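Local coordinates for molybdenum cofactor carrier protein (Chlamydomonas reinhardtii, PDB 2IZ6), which binds and carries the molybdenum cofactor, and probably stores and protects it before insertion into molybdenum enzymes, at the interface of chains A and B. Sequence-based numbering; all coordinates share one arbitrary frame. Chains: chain A/B, Molybdenum cofactor carrier protein.

The interface of chains A and B. Residues chain A 98-101, 119; chain B 126, 129.
The C-terminal end of helix 118-129 of chain B meets the loop 98-101 and the N-terminal end of the equivalent helix of chain A. This is one patch of a two-fold symmetric interface, repeated with the chains exchanged; it belongs to the deposited tetramer of this SLOG-family protein, perhaps also to the working assembly, and illustrates how a long side chain and bridging water can join two copies. B:Lys129 reaches across to A:Asp101. Its CG lies anti to the backbone N (chi1 -175°), and the chain runs nearly extended to CE before a bend at the last bond (chi4 55°) swings the amine aside, leaving the tip alongside the carboxylate. B:Lys129 NZ forms a long salt bridge to A:Asp101 OD1 at 3.4 Å, weak as a hydrogen bond because OD1 faces the flank of the amine. Water 2 reinforces it, gripped by A:Asp101 OD1 and A:Ser98 O and reaching B:Lys129 NZ more loosely. On the way, the methylenes of B:Lys129 pass between the A:Ala99 carbonyl and the helix start, where B:Lys129 CD packs 3.9 Å from A:Gly119 CA. Replacing B:Lys129 with an alanine would probably leave the A:Asp101 carboxylate without its cationic mate and open a gap between the loop and A:Gly119. One turn earlier, B:Leu126 CD2 comes within 3.8 Å of A:Ala99 O, the carbonyl also lined by those methylenes, and near A:Arg100 CA. A second bridge ties the backbones together: water 1 bonds B:Leu126 O and sits 2.6 Å from A:Ala99 O.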
loop_
_atom_site.group_PDB
_atom_site.type_symbol
_atom_site.label_atom_id
_atom_site.label_comp_id
_atom_site.label_asym_id
_atom_site.label_seq_id
_atom_site.Cartn_x
_atom_site.Cartn_y
_atom_site.Cartn_z
ATOM N N SER A 98 -7.267 -5.098 4.633
ATOM C CA SER A 98 -8.336 -4.619 5.506
ATOM C C SER A 98 -7.686 -4.150 6.800
ATOM O O SER A 98 -8.390 -3.776 7.737
ATOM C CB SER A 98 -9.361 -5.730 5.809
ATOM O OG SER A 98 -8.767 -6.717 6.634
ATOM N N ALA A 99 -6.344 -4.155 6.861
ATOM C CA ALA A 99 -5.642 -3.850 8.125
ATOM C C ALA A 99 -5.797 -2.377 8.503
ATOM O O ALA A 99 -5.655 -2.015 9.693
ATOM C CB ALA A 99 -4.141 -4.244 8.061
ATOM N N ARG A 100 -6.060 -1.564 7.487
ATOM C CA ARG A 100 -6.319 -0.131 7.608
ATOM C C ARG A 100 -7.640 0.210 6.923
ATOM O O ARG A 100 -7.959 -0.315 5.845
ATOM C CB ARG A 100 -5.174 0.629 6.940
ATOM C CG ARG A 100 -5.221 2.108 7.048
ATOM C CD ARG A 100 -4.032 2.713 6.368
ATOM N NE ARG A 100 -4.221 4.124 6.145
ATOM C CZ ARG A 100 -3.502 4.856 5.305
ATOM N NH1 ARG A 100 -2.422 4.371 4.697
ATOM N NH2 ARG A 100 -3.798 6.114 5.154
ATOM N N ASP A 101 -8.425 1.091 7.525
ATOM C CA ASP A 101 -9.638 1.618 6.871
ATOM C C ASP A 101 -9.214 2.706 5.898
ATOM O O ASP A 101 -9.558 3.858 6.073
ATOM C CB ASP A 101 -10.570 2.190 7.923
ATOM C CG ASP A 101 -11.076 1.139 8.862
ATOM O OD1 ASP A 101 -11.205 -0.007 8.390
ATOM O OD2 ASP A 101 -11.344 1.453 10.039
ATOM N N GLY A 119 -9.566 2.291 13.793
ATOM C CA GLY A 119 -9.330 2.626 12.391
ATOM C C GLY A 119 -9.515 4.105 12.132
ATOM O O GLY A 119 -8.763 4.709 11.356
ATOM N N LEU B 126 -3.430 1.438 14.674
ATOM C CA LEU B 126 -3.508 0.272 13.739
ATOM C C LEU B 126 -3.122 -1.023 14.445
ATOM O O LEU B 126 -3.662 -2.101 14.145
ATOM C CB LEU B 126 -2.711 0.524 12.436
ATOM C CG LEU B 126 -3.274 1.646 11.568
ATOM C CD1 LEU B 126 -2.336 1.939 10.350
ATOM C CD2 LEU B 126 -4.713 1.333 11.117
ATOM N N LYS B 129 -6.206 -1.940 16.269
ATOM C CA LYS B 129 -7.124 -2.474 15.262
ATOM C C LYS B 129 -6.908 -3.985 14.945
ATOM O O LYS B 129 -7.880 -4.751 14.777
ATOM C CB LYS B 129 -7.067 -1.617 13.988
ATOM C CG LYS B 129 -8.080 -2.052 12.981
ATOM C CD LYS B 129 -8.176 -1.073 11.825
ATOM C CE LYS B 129 -8.889 -1.631 10.590
ATOM N NZ LYS B 129 -10.225 -2.137 10.855
HETATM O O HOH W 1 -4.249 -3.159 11.611
HETATM O O HOH W 2 -10.836 -2.384 7.755
#